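Local atomic coordinates of putative HTH-type transcriptional regulator PH0061 (Pyrococcus horikoshii, PDB entry 2DBB), a protein that probably binds specific DNA sequences and regulates transcription, as a member of the AsnC family of helix-turn-helix regulators. Residues M12-I17 with R27-I32; P60-L65 with R110-K115; K84-I89 with K96-G101; E126-I131 with E135-I140. One frame throughout, in Å; residues are numbered along the deposited sequence.

Interaction 1 of 4, residues M12-I17 with R27-I32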
loop_
_atom_site.group_PDB
_atom_site.type_symbol
_atom_site.label_atom_id
_atom_site.label_comp_id
_atom_site.label_asym_id
_atom_site.label_seq_id
_atom_site.Cartn_x
_atom_site.Cartn_y
_atom_site.Cartn_z
ATOM N N MET B 12 -16.165 11.043 4.526
ATOM C CA MET B 12 -15.759 9.643 4.519
ATOM C C MET B 12 -16.205 8.951 3.228
ATOM O O MET B 12 -15.453 8.178 2.648
ATOM C CB MET B 12 -16.328 8.908 5.734
ATOM C CG MET B 12 -15.749 7.502 5.952
ATOM S SD MET B 12 -13.950 7.435 6.299
ATOM C CE MET B 12 -13.334 6.819 4.767
ATOM N N GLN B 13 -17.421 9.235 2.776
ATOM C CA GLN B 13 -17.924 8.623 1.546
ATOM C C GLN B 13 -17.017 9.033 0.394
ATOM O O GLN B 13 -16.632 8.218 -0.442
ATOM C CB GLN B 13 -19.352 9.089 1.266
ATOM C CG GLN B 13 -20.329 8.776 2.390
ATOM C CD GLN B 13 -21.715 9.346 2.136
ATOM O OE1 GLN B 13 -21.855 10.461 1.640
ATOM N NE2 GLN B 13 -22.744 8.588 2.498
ATOM N N LEU B 14 -16.674 10.314 0.382
ATOM C CA LEU B 14 -15.812 10.899 -0.629
ATOM C C LEU B 14 -14.460 10.171 -0.643
ATOM O O LEU B 14 -13.916 9.863 -1.698
ATOM C CB LEU B 14 -15.646 12.382 -0.302
ATOM C CG LEU B 14 -15.329 13.418 -1.375
ATOM C CD1 LEU B 14 -16.122 13.156 -2.650
ATOM C CD2 LEU B 14 -15.668 14.785 -0.813
ATOM N N VAL B 15 -13.927 9.892 0.539
ATOM C CA VAL B 15 -12.660 9.188 0.654
ATOM C C VAL B 15 -12.811 7.773 0.099
ATOM O O VAL B 15 -11.964 7.291 -0.660
ATOM C CB VAL B 15 -12.205 9.141 2.130
ATOM C CG1 VAL B 15 -11.154 8.057 2.328
ATOM C CG2 VAL B 15 -11.644 10.508 2.530
ATOM N N LYS B 16 -13.898 7.115 0.481
ATOM C CA LYS B 16 -14.183 5.760 0.021
ATOM C C LYS B 16 -14.259 5.716 -1.511
ATOM O O LYS B 16 -13.694 4.828 -2.145
ATOM C CB LYS B 16 -15.516 5.285 0.617
ATOM C CG LYS B 16 -15.494 4.996 2.116
ATOM C CD LYS B 16 -14.816 3.659 2.405
ATOM C CE LYS B 16 -15.017 3.204 3.851
ATOM N NZ LYS B 16 -14.276 4.040 4.841
ATOM N N ILE B 17 -14.955 6.687 -2.099
ATOM C CA ILE B 17 -15.111 6.750 -3.549
ATOM C C ILE B 17 -13.798 7.029 -4.279
ATOM O O ILE B 17 -13.454 6.328 -5.232
ATOM C CB ILE B 17 -16.161 7.816 -3.932
ATOM C CG1 ILE B 17 -17.519 7.427 -3.331
ATOM C CG2 ILE B 17 -16.272 7.935 -5.454
ATOM C CD1 ILE B 17 -18.614 8.452 -3.537
ATOM N N ARG B 27 -17.812 17.125 -10.733
ATOM C CA ARG B 27 -19.170 17.029 -11.247
ATOM C C ARG B 27 -19.711 15.605 -11.031
ATOM O O ARG B 27 -20.806 15.434 -10.494
ATOM C CB ARG B 27 -19.172 17.419 -12.735
ATOM C CG ARG B 27 -20.500 17.249 -13.442
ATOM C CD ARG B 27 -20.517 17.955 -14.811
ATOM N NE ARG B 27 -20.611 19.412 -14.690
ATOM C CZ ARG B 27 -19.568 20.233 -14.585
ATOM N NH1 ARG B 27 -18.328 19.749 -14.589
ATOM N NH2 ARG B 27 -19.765 21.542 -14.470
ATOM N N GLU B 28 -18.944 14.594 -11.429
ATOM C CA GLU B 28 -19.361 13.205 -11.241
ATOM C C GLU B 28 -19.548 12.915 -9.747
ATOM O O GLU B 28 -20.508 12.258 -9.342
ATOM C CB GLU B 28 -18.312 12.242 -11.812
ATOM C CG GLU B 28 -18.237 12.183 -13.332
ATOM C CD GLU B 28 -17.094 11.300 -13.814
ATOM O OE1 GLU B 28 -15.917 11.684 -13.621
ATOM O OE2 GLU B 28 -17.369 10.215 -14.373
ATOM N N LEU B 29 -18.621 13.399 -8.925
ATOM C CA LEU B 29 -18.716 13.189 -7.482
ATOM C C LEU B 29 -19.984 13.851 -6.942
ATOM O O LEU B 29 -20.714 13.259 -6.145
ATOM C CB LEU B 29 -17.487 13.770 -6.776
ATOM C CG LEU B 29 -16.158 13.069 -7.072
ATOM C CD1 LEU B 29 -15.009 13.894 -6.528
ATOM C CD2 LEU B 29 -16.172 11.679 -6.449
ATOM N N ALA B 30 -20.247 15.079 -7.383
ATOM C CA ALA B 30 -21.431 15.802 -6.930
ATOM C C ALA B 30 -22.706 15.038 -7.302
ATOM O O ALA B 30 -23.651 14.969 -6.516
ATOM C CB ALA B 30 -21.456 17.209 -7.530
ATOM N N ASP B 31 -22.721 14.460 -8.498
ATOM C CA ASP B 31 -23.873 13.693 -8.960
ATOM C C ASP B 31 -24.082 12.437 -8.128
ATOM O O ASP B 31 -25.203 12.119 -7.739
ATOM C CB ASP B 31 -23.703 13.310 -10.432
ATOM C CG ASP B 31 -23.801 14.506 -11.351
ATOM O OD1 ASP B 31 -24.311 15.550 -10.889
ATOM O OD2 ASP B 31 -23.385 14.404 -12.527
ATOM N N ILE B 32 -22.997 11.716 -7.864
ATOM C CA ILE B 32 -23.073 10.501 -7.063
ATOM C C ILE B 32 -23.526 10.806 -5.634
ATOM O O ILE B 32 -24.304 10.049 -5.050
ATOM C CB ILE B 32 -21.700 9.788 -7.002
ATOM C CG1 ILE B 32 -21.377 9.175 -8.370
ATOM C CG2 ILE B 32 -21.704 8.721 -5.907
ATOM C CD1 ILE B 32 -19.927 8.726 -8.530
#

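Interaction 2 of 4, residues P60-L65 with R110-K115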
loop_
_atom_site.group_PDB
_atom_site.type_symbol
_atom_site.label_atom_id
_atom_site.label_comp_id
_atom_site.label_asym_id
_atom_site.label_seq_id
_atom_site.Cartn_x
_atom_site.Cartn_y
_atom_site.Cartn_z
ATOM N N PRO B 60 -0.610 -0.394 -9.366
ATOM C CA PRO B 60 -0.231 -1.109 -10.582
ATOM C C PRO B 60 -0.015 -2.580 -10.298
ATOM O O PRO B 60 -0.035 -3.005 -9.144
ATOM C CB PRO B 60 1.071 -0.435 -10.956
ATOM C CG PRO B 60 1.721 -0.332 -9.596
ATOM C CD PRO B 60 0.582 0.167 -8.704
ATOM N N ASP B 61 0.174 -3.354 -11.358
ATOM C CA ASP B 61 0.471 -4.769 -11.216
ATOM C C ASP B 61 1.992 -4.717 -11.339
ATOM O O ASP B 61 2.522 -4.629 -12.446
ATOM C CB ASP B 61 -0.132 -5.570 -12.369
ATOM C CG ASP B 61 0.061 -7.061 -12.192
ATOM O OD1 ASP B 61 1.216 -7.482 -11.964
ATOM O OD2 ASP B 61 -0.936 -7.811 -12.275
ATOM N N ILE B 62 2.690 -4.735 -10.206
ATOM C CA ILE B 62 4.150 -4.628 -10.222
ATOM C C ILE B 62 4.866 -5.737 -10.992
ATOM O O ILE B 62 5.958 -5.521 -11.521
ATOM C CB ILE B 62 4.733 -4.554 -8.787
ATOM C CG1 ILE B 62 4.602 -5.905 -8.093
ATOM C CG2 ILE B 62 4.007 -3.485 -7.985
ATOM C CD1 ILE B 62 5.411 -6.010 -6.822
ATOM N N ASP B 63 4.260 -6.919 -11.056
ATOM C CA ASP B 63 4.879 -8.015 -11.784
ATOM C C ASP B 63 4.956 -7.637 -13.261
ATOM O O ASP B 63 5.998 -7.804 -13.896
ATOM C CB ASP B 63 4.071 -9.303 -11.626
ATOM C CG ASP B 63 4.785 -10.508 -12.214
ATOM O OD1 ASP B 63 5.794 -10.952 -11.626
ATOM O OD2 ASP B 63 4.344 -11.006 -13.271
ATOM N N LYS B 64 3.858 -7.108 -13.800
ATOM C CA LYS B 64 3.822 -6.708 -15.205
ATOM C C LYS B 64 4.780 -5.554 -15.490
ATOM O O LYS B 64 5.159 -5.335 -16.637
ATOM C CB LYS B 64 2.408 -6.304 -15.619
ATOM C CG LYS B 64 1.381 -7.416 -15.513
ATOM C CD LYS B 64 0.032 -6.924 -16.022
ATOM C CE LYS B 64 -1.085 -7.915 -15.738
ATOM N NZ LYS B 64 -0.857 -9.223 -16.399
ATOM N N LEU B 65 5.161 -4.808 -14.455
ATOM C CA LEU B 65 6.095 -3.696 -14.632
ATOM C C LEU B 65 7.528 -4.184 -14.519
ATOM O O LEU B 65 8.460 -3.413 -14.728
ATOM C CB LEU B 65 5.870 -2.603 -13.583
ATOM C CG LEU B 65 4.630 -1.715 -13.688
ATOM C CD1 LEU B 65 4.632 -0.713 -12.534
ATOM C CD2 LEU B 65 4.624 -0.994 -15.032
ATOM N N ARG B 110 8.576 -2.040 3.318
ATOM C CA ARG B 110 8.262 -2.647 2.036
ATOM C C ARG B 110 9.211 -2.043 1.012
ATOM O O ARG B 110 9.372 -0.823 0.957
ATOM C CB ARG B 110 6.817 -2.376 1.602
ATOM C CG ARG B 110 6.524 -2.906 0.195
ATOM C CD ARG B 110 5.121 -2.539 -0.291
ATOM N NE ARG B 110 4.069 -3.195 0.479
ATOM C CZ ARG B 110 3.742 -4.482 0.369
ATOM N NH1 ARG B 110 4.384 -5.269 -0.489
ATOM N NH2 ARG B 110 2.771 -4.988 1.121
ATOM N N LEU B 111 9.829 -2.904 0.208
ATOM C CA LEU B 111 10.750 -2.495 -0.840
ATOM C C LEU B 111 10.218 -2.917 -2.207
ATOM O O LEU B 111 9.602 -3.980 -2.343
ATOM C CB LEU B 111 12.109 -3.178 -0.666
ATOM C CG LEU B 111 12.848 -3.139 0.666
ATOM C CD1 LEU B 111 14.115 -3.985 0.550
ATOM C CD2 LEU B 111 13.178 -1.698 1.037
ATOM N N LEU B 112 10.453 -2.078 -3.213
ATOM C CA LEU B 112 10.080 -2.403 -4.586
ATOM C C LEU B 112 11.424 -2.752 -5.209
ATOM O O LEU B 112 12.314 -1.903 -5.272
ATOM C CB LEU B 112 9.475 -1.200 -5.317
ATOM C CG LEU B 112 9.064 -1.494 -6.770
ATOM C CD1 LEU B 112 7.897 -2.465 -6.770
ATOM C CD2 LEU B 112 8.677 -0.204 -7.490
ATOM N N LEU B 113 11.581 -3.999 -5.645
ATOM C CA LEU B 113 12.841 -4.452 -6.228
ATOM C C LEU B 113 12.683 -4.910 -7.667
ATOM O O LEU B 113 11.567 -5.163 -8.133
ATOM C CB LEU B 113 13.403 -5.630 -5.420
ATOM C CG LEU B 113 13.494 -5.505 -3.901
ATOM C CD1 LEU B 113 13.797 -6.867 -3.309
ATOM C CD2 LEU B 113 14.553 -4.491 -3.517
ATOM N N PRO B 114 13.806 -5.024 -8.395
ATOM C CA PRO B 114 13.766 -5.470 -9.787
ATOM C C PRO B 114 13.399 -6.947 -9.734
ATOM O O PRO B 114 13.822 -7.657 -8.820
ATOM C CB PRO B 114 15.202 -5.263 -10.262
ATOM C CG PRO B 114 15.709 -4.172 -9.372
ATOM C CD PRO B 114 15.154 -4.553 -8.038
ATOM N N LYS B 115 12.613 -7.411 -10.699
ATOM C CA LYS B 115 12.204 -8.806 -10.717
ATOM C C LYS B 115 13.398 -9.751 -10.886
ATOM O O LYS B 115 13.339 -10.914 -10.482
ATOM C CB LYS B 115 11.179 -9.035 -11.830
ATOM C CG LYS B 115 10.390 -10.313 -11.652
ATOM C CD LYS B 115 9.278 -10.450 -12.674
ATOM C CE LYS B 115 8.537 -11.764 -12.472
ATOM N NZ LYS B 115 7.471 -11.985 -13.491
#

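Interaction 3 of 4, residues K84-I89 with K96-G101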
loop_
_atom_site.group_PDB
_atom_site.type_symbol
_atom_site.label_atom_id
_atom_site.label_comp_id
_atom_site.label_asym_id
_atom_site.label_seq_id
_atom_site.Cartn_x
_atom_site.Cartn_y
_atom_site.Cartn_z
ATOM N N LYS B 84 16.453 6.210 14.193
ATOM C CA LYS B 84 17.569 6.524 13.313
ATOM C C LYS B 84 17.487 5.672 12.058
ATOM O O LYS B 84 17.726 6.160 10.959
ATOM C CB LYS B 84 18.909 6.281 14.014
ATOM C CG LYS B 84 20.103 6.816 13.234
ATOM C CD LYS B 84 21.399 6.648 14.016
ATOM C CE LYS B 84 22.562 7.392 13.359
ATOM N NZ LYS B 84 22.899 6.891 11.997
ATOM N N VAL B 85 17.150 4.397 12.221
ATOM C CA VAL B 85 17.029 3.512 11.069
ATOM C C VAL B 85 15.952 4.070 10.157
ATOM O O VAL B 85 16.134 4.166 8.945
ATOM C CB VAL B 85 16.597 2.087 11.473
ATOM C CG1 VAL B 85 16.346 1.255 10.222
ATOM C CG2 VAL B 85 17.665 1.438 12.330
ATOM N N ILE B 86 14.826 4.438 10.761
ATOM C CA ILE B 86 13.694 4.968 10.021
ATOM C C ILE B 86 14.019 6.233 9.238
ATOM O O ILE B 86 13.588 6.383 8.094
ATOM C CB ILE B 86 12.512 5.221 10.964
ATOM C CG1 ILE B 86 12.009 3.875 11.512
ATOM C CG2 ILE B 86 11.404 5.968 10.228
ATOM C CD1 ILE B 86 11.032 3.991 12.649
ATOM N N SER B 87 14.778 7.144 9.842
ATOM C CA SER B 87 15.134 8.378 9.151
ATOM C C SER B 87 16.169 8.056 8.078
ATOM O O SER B 87 16.251 8.732 7.057
ATOM C CB SER B 87 15.697 9.412 10.134
ATOM O OG SER B 87 16.941 8.995 10.671
ATOM N N GLU B 88 16.948 7.006 8.322
ATOM C CA GLU B 88 17.985 6.564 7.394
ATOM C C GLU B 88 17.409 5.967 6.110
ATOM O O GLU B 88 17.935 6.197 5.023
ATOM C CB GLU B 88 18.879 5.519 8.073
ATOM C CG GLU B 88 20.323 5.951 8.307
ATOM C CD GLU B 88 21.115 6.110 7.018
ATOM O OE1 GLU B 88 21.281 5.111 6.280
ATOM O OE2 GLU B 88 21.575 7.238 6.741
ATOM N N ILE B 89 16.324 5.207 6.229
ATOM C CA ILE B 89 15.729 4.564 5.061
ATOM C C ILE B 89 14.508 5.243 4.441
ATOM O O ILE B 89 14.167 4.966 3.292
ATOM C CB ILE B 89 15.332 3.106 5.388
ATOM C CG1 ILE B 89 14.235 3.097 6.455
ATOM C CG2 ILE B 89 16.554 2.330 5.863
ATOM C CD1 ILE B 89 13.693 1.721 6.778
ATOM N N LYS B 96 9.131 1.728 -0.247
ATOM C CA LYS B 96 7.756 2.210 -0.412
ATOM C C LYS B 96 6.977 2.517 0.865
ATOM O O LYS B 96 6.110 3.397 0.876
ATOM C CB LYS B 96 6.968 1.220 -1.279
ATOM C CG LYS B 96 7.598 1.001 -2.659
ATOM C CD LYS B 96 7.993 2.333 -3.280
ATOM C CE LYS B 96 8.647 2.161 -4.635
ATOM N NZ LYS B 96 9.087 3.484 -5.168
ATOM N N SER B 97 7.256 1.787 1.937
ATOM C CA SER B 97 6.568 2.052 3.189
ATOM C C SER B 97 7.440 1.707 4.374
ATOM O O SER B 97 8.304 0.830 4.300
ATOM C CB SER B 97 5.238 1.287 3.281
ATOM O OG SER B 97 5.425 -0.093 3.517
ATOM N N VAL B 98 7.212 2.433 5.461
ATOM C CA VAL B 98 7.942 2.244 6.700
ATOM C C VAL B 98 6.936 2.440 7.816
ATOM O O VAL B 98 6.229 3.449 7.871
ATOM C CB VAL B 98 9.094 3.261 6.837
ATOM C CG1 VAL B 98 9.824 3.051 8.162
ATOM C CG2 VAL B 98 10.064 3.081 5.675
ATOM N N GLU B 99 6.864 1.457 8.697
ATOM C CA GLU B 99 5.917 1.505 9.787
ATOM C C GLU B 99 6.544 1.016 11.082
ATOM O O GLU B 99 7.449 0.180 11.070
ATOM C CB GLU B 99 4.696 0.642 9.423
ATOM C CG GLU B 99 3.855 1.200 8.269
ATOM C CD GLU B 99 2.867 0.177 7.690
ATOM O OE1 GLU B 99 3.314 -0.789 7.029
ATOM O OE2 GLU B 99 1.643 0.330 7.897
ATOM N N LYS B 100 6.074 1.565 12.198
ATOM C CA LYS B 100 6.553 1.159 13.507
ATOM C C LYS B 100 5.431 0.310 14.085
ATOM O O LYS B 100 4.255 0.634 13.930
ATOM C CB LYS B 100 6.808 2.374 14.403
ATOM C CG LYS B 100 7.843 3.345 13.849
ATOM C CD LYS B 100 8.045 4.529 14.778
ATOM C CE LYS B 100 8.569 4.069 16.128
ATOM N NZ LYS B 100 8.774 5.221 17.040
ATOM N N GLY B 101 5.789 -0.788 14.733
ATOM C CA GLY B 101 4.763 -1.646 15.285
ATOM C C GLY B 101 5.050 -2.174 16.669
ATOM O O GLY B 101 6.141 -2.019 17.207
#

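Interaction 4 of 4, residues E126-I131 with E135-I140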
loop_
_atom_site.group_PDB
_atom_site.type_symbol
_atom_site.label_atom_id
_atom_site.label_comp_id
_atom_site.label_asym_id
_atom_site.label_seq_id
_atom_site.Cartn_x
_atom_site.Cartn_y
_atom_site.Cartn_z
ATOM N N GLU B 126 22.401 -3.933 -0.474
ATOM C CA GLU B 126 22.684 -2.514 -0.323
ATOM C C GLU B 126 21.786 -1.922 0.748
ATOM O O GLU B 126 22.245 -1.178 1.610
ATOM C CB GLU B 126 22.450 -1.759 -1.629
ATOM C CG GLU B 126 23.442 -2.068 -2.725
ATOM C CD GLU B 126 23.728 -0.852 -3.584
ATOM O OE1 GLU B 126 22.761 -0.217 -4.063
ATOM O OE2 GLU B 126 24.922 -0.531 -3.778
ATOM N N PHE B 127 20.500 -2.252 0.688
ATOM C CA PHE B 127 19.555 -1.739 1.665
ATOM C C PHE B 127 19.920 -2.172 3.079
ATOM O O PHE B 127 19.925 -1.362 4.003
ATOM C CB PHE B 127 18.130 -2.216 1.354
ATOM C CG PHE B 127 17.135 -1.832 2.408
ATOM C CD1 PHE B 127 16.710 -0.513 2.532
ATOM C CD2 PHE B 127 16.676 -2.773 3.322
ATOM C CE1 PHE B 127 15.849 -0.135 3.551
ATOM C CE2 PHE B 127 15.813 -2.406 4.349
ATOM C CZ PHE B 127 15.400 -1.085 4.464
ATOM N N LEU B 128 20.225 -3.453 3.240
ATOM C CA LEU B 128 20.558 -3.991 4.553
ATOM C C LEU B 128 21.788 -3.340 5.190
ATOM O O LEU B 128 21.871 -3.242 6.415
ATOM C CB LEU B 128 20.735 -5.514 4.461
ATOM C CG LEU B 128 19.450 -6.252 4.046
ATOM C CD1 LEU B 128 19.728 -7.723 3.847
ATOM C CD2 LEU B 128 18.365 -6.040 5.096
ATOM N N GLN B 129 22.738 -2.896 4.371
ATOM C CA GLN B 129 23.934 -2.250 4.908
ATOM C C GLN B 129 23.531 -1.011 5.695
ATOM O O GLN B 129 24.214 -0.610 6.634
ATOM C CB GLN B 129 24.899 -1.853 3.783
ATOM C CG GLN B 129 25.540 -3.036 3.078
ATOM C CD GLN B 129 26.572 -2.620 2.046
ATOM O OE1 GLN B 129 26.257 -1.939 1.067
ATOM N NE2 GLN B 129 27.817 -3.026 2.265
ATOM N N ARG B 130 22.403 -0.421 5.308
ATOM C CA ARG B 130 21.886 0.777 5.956
ATOM C C ARG B 130 21.189 0.476 7.273
ATOM O O ARG B 130 20.798 1.384 7.998
ATOM C CB ARG B 130 20.928 1.491 5.007
ATOM C CG ARG B 130 21.630 2.099 3.807
ATOM C CD ARG B 130 20.676 2.320 2.656
ATOM N NE ARG B 130 21.291 3.104 1.588
ATOM C CZ ARG B 130 21.569 4.399 1.684
ATOM N NH1 ARG B 130 21.286 5.060 2.799
ATOM N NH2 ARG B 130 22.132 5.034 0.664
ATOM N N ILE B 131 21.031 -0.803 7.586
ATOM C CA ILE B 131 20.384 -1.186 8.831
ATOM C C ILE B 131 21.424 -1.629 9.849
ATOM O O ILE B 131 21.967 -2.730 9.762
ATOM C CB ILE B 131 19.379 -2.335 8.615
ATOM C CG1 ILE B 131 18.333 -1.919 7.582
ATOM C CG2 ILE B 131 18.706 -2.688 9.937
ATOM C CD1 ILE B 131 17.356 -3.009 7.242
ATOM N N GLU B 135 18.681 -6.425 16.180
ATOM C CA GLU B 135 18.817 -7.737 16.791
ATOM C C GLU B 135 18.393 -8.796 15.772
ATOM O O GLU B 135 19.009 -9.852 15.660
ATOM C CB GLU B 135 17.939 -7.826 18.042
ATOM C CG GLU B 135 17.746 -9.243 18.603
ATOM C CD GLU B 135 19.015 -9.846 19.193
ATOM O OE1 GLU B 135 18.993 -11.045 19.564
ATOM O OE2 GLU B 135 20.032 -9.124 19.294
ATOM N N ASN B 136 17.345 -8.493 15.014
ATOM C CA ASN B 136 16.842 -9.426 14.018
ATOM C C ASN B 136 16.309 -8.724 12.780
ATOM O O ASN B 136 15.599 -7.726 12.878
ATOM C CB ASN B 136 15.728 -10.290 14.625
ATOM C CG ASN B 136 16.262 -11.399 15.511
ATOM O OD1 ASN B 136 16.670 -12.461 15.031
ATOM N ND2 ASN B 136 16.267 -11.157 16.813
ATOM N N VAL B 137 16.663 -9.263 11.617
ATOM C CA VAL B 137 16.206 -8.739 10.343
ATOM C C VAL B 137 15.743 -9.922 9.492
ATOM O O VAL B 137 16.506 -10.850 9.245
ATOM C CB VAL B 137 17.327 -8.003 9.582
ATOM C CG1 VAL B 137 16.822 -7.572 8.211
ATOM C CG2 VAL B 137 17.784 -6.788 10.378
ATOM N N GLU B 138 14.489 -9.890 9.060
ATOM C CA GLU B 138 13.936 -10.954 8.228
ATOM C C GLU B 138 13.501 -10.357 6.903
ATOM O O GLU B 138 12.754 -9.386 6.879
ATOM C CB GLU B 138 12.707 -11.582 8.887
ATOM C CG GLU B 138 12.967 -12.378 10.140
ATOM C CD GLU B 138 13.798 -13.613 9.881
ATOM O OE1 GLU B 138 13.888 -14.053 8.708
ATOM O OE2 GLU B 138 14.353 -14.153 10.863
ATOM N N VAL B 139 13.978 -10.925 5.804
ATOM C CA VAL B 139 13.584 -10.449 4.488
ATOM C C VAL B 139 12.630 -11.472 3.874
ATOM O O VAL B 139 12.964 -12.657 3.765
ATOM C CB VAL B 139 14.786 -10.294 3.536
ATOM C CG1 VAL B 139 14.297 -9.854 2.158
ATOM C CG2 VAL B 139 15.779 -9.278 4.100
ATOM N N ILE B 140 11.438 -11.019 3.498
ATOM C CA ILE B 140 10.458 -11.903 2.869
ATOM C C ILE B 140 10.295 -11.482 1.414
ATOM O O ILE B 140 9.873 -10.362 1.135
ATOM C CB ILE B 140 9.061 -11.803 3.529
ATOM C CG1 ILE B 140 9.164 -11.983 5.047
ATOM C CG2 ILE B 140 8.133 -12.852 2.919
ATOM C CD1 ILE B 140 9.727 -13.321 5.471
#

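Interaction 1 of 4, residues M12-I17 with R27-I32
Leu-29 meets two residues of helix 9-18 in two different attitudes. Against Leu-14 it lies nearly at right angles, so both of its methyls bear on one: Leu-14 CD1 is 4.1 Å from Leu-29 CD2 and about as far from Leu-29 CD1. Leu-14 gets there although its CB does not aim at the other helix, because CG is swung anti to the backbone N (chi1 -154°). Against Ile-17 the pairing is alongside, the two side chains pointing opposite ways, and Ile-17 CG2 rests 3.9 Å from Leu-29 CD2. Helices 9-18 and 26-32 belong to the winged helix-turn-helix domain, and 26-32 opens the predicted DNA-binding motif; the two short segments run at 124° with their axes 11.5 Å apart, a distance bridged wholly by branched aliphatic side chains. Ile-17 has a second use. Its long branch passes Ile-32, again in the opposite sense, and Ile-17 CD1 stands 3.9 Å from Ile-32 CG2 toward the solvent side of the contact. On the inner side, Ile-40 and Ile-44 of helix 37-49 also pack on Leu-29, while Leu-24 and Leu-33 from the adjoining loops close on Ile-17.

Interaction 2 of 4, residues P60-L65 with R110-K115
The carboxylate of Asp-63 is met on the syn side of one oxygen: Lys-115 NZ comes to OD1 from 29° out of the carboxylate plane, and the two atoms, Lys-115 NZ and Asp-63 OD1, stand 2.7 Å apart. The other oxygen stays farther off, with Asp-63 OD2 3.3 Å from Lys-115 NZ. A second carboxylate, that of Asp-61, is turned differently. Its OD1 is approached from above the plane, 42° out of it, by the backbone N of Lys-64 at 3.2 Å from Asp-61 OD1, while Asp-63 N adds a weak bond to the same oxygen. This is an Asx motif, which ties the turn after strand 53-60 to itself and so sets the backbone from which Asp-63 projects.

Lys-115 covers the distance with a fully extended chain, CG anti to the backbone N (chi1 -162°) and every later torsion near 180°. Deeper in, the contact becomes apolar: Ile-62 CG2 touches Leu-112 CD1 at 4.2 Å, and Tyr-67 and Tyr-69 of strand 67-76 also lie against Leu-112 and Ile-62 respectively. The loop between strands 53-60 and 67-76 is thereby joined to strand 107-114 of the sheet, and Ile-151 of the second subunit also packs on Ile-62. Because the ion pair sits in an exposed place, water probably screens much of its charge attraction, and the buried pair of aliphatic side chains makes the complementary, water-excluding half of the join.

Interaction 3 of 4, residues K84-I89 with K96-G101
Ile-86 comes first along helix 79-89 to meet strand 95-102, and it uses both branches. CG2 lies 3.9 Å from Val-98 CG1. The longer branch, anti to the carbonyl carbon (chi1 -66°), reaches instead to the aliphatic part of Lys-100, which it crosses at about a right angle; here Ile-86 CD1 stands 3.5 Å from Lys-100 CG, closer than ordinary van der Waals contact. With an alanine at Ile-86 both branches would be gone, and Val-98 CG1 and the Lys-100 chain would probably be left with a gap beside them. One residue on, Ser-87 turns outward and bonds within the helix: its OG donates to Lys-84 O at 3.0 Å, from the same face of the carbonyl as Glu-88 N. Ile-89 completes the row, its CD1 placed 4.0 Å from Val-98 CG2, so that the valine is held by one methyl to each isoleucine. The short helix and strand segments run nearly antiparallel, at 171°. The edge of the strand turned from strand 107-114 pairs with the second subunit, which extends the sheet across the dimer. Helix laid over strand in this way is typical of the ferredoxin-like βαββαβ fold of the AsnC family's C-terminal domain.

Interaction 4 of 4, residues E126-I131 with E135-I140
Apolar contact alone joins Leu-128 and Ile-131 to Val-137 and Val-139, and no hydrogen bond passes between the two segments. Leu-128 is the central piece. Its two methyls are shared out, with Leu-128 CD2 3.8 Å from Val-137 CG1 and Leu-128 CD1 4.3 Å from Val-139 CG2, so the leucine spans two successive residues on one face of the strand. With CG anti to the carbonyl carbon (chi1 -63°), it passes Val-137 alongside, the two side chains pointing opposite ways. Val-137 in turn offers its other methyl to Ile-131: Ile-131 CG2 is 4.2 Å from Val-137 CG2.

Hydrogen bonding belongs to each segment's own surroundings. The peptide N of Ile-131 bonds to Leu-128 O at 2.8 Å, and Arg-130 N likewise reaches three residues back to Phe-127 O; these close turns bring Ile-131 round to the strand. On the neighbouring strand 67-76, Lys-75 is faced by both Glu-135 and Asn-136, a classic beta bulge.

Helix 117-129 therefore lies over strand 134-148, outermost in the sheet of this chain, but its cover does not stop there. The ring of Phe-127 packs on Val-109 and Leu-111 of strand 107-114, while Val-72 and Ile-74 of strand 67-76 continue the apolar layer beneath Val-137 and Ile-131.

Overall arrangement
Interaction 1 stands apart, within the winged helix-turn-helix domain, about 30 Å or more between its centre and those of the others. Interaction 2 follows, where the chain passes from that domain to the antiparallel sheet, ordered 95-102, 107-114, 67-76, 134-148. Interaction 3 falls in sequence between the two halves of interaction 2, and backbone bonds link them through neighbouring strands. Interaction 4 comes last; its centre is about 12 Å from that of interaction 3, and Phe-127 packs on Ile-89, joining the two helices over one face of the sheet. All four touch the second subunit, consistent with a dimer that holds two DNA-binding domains together.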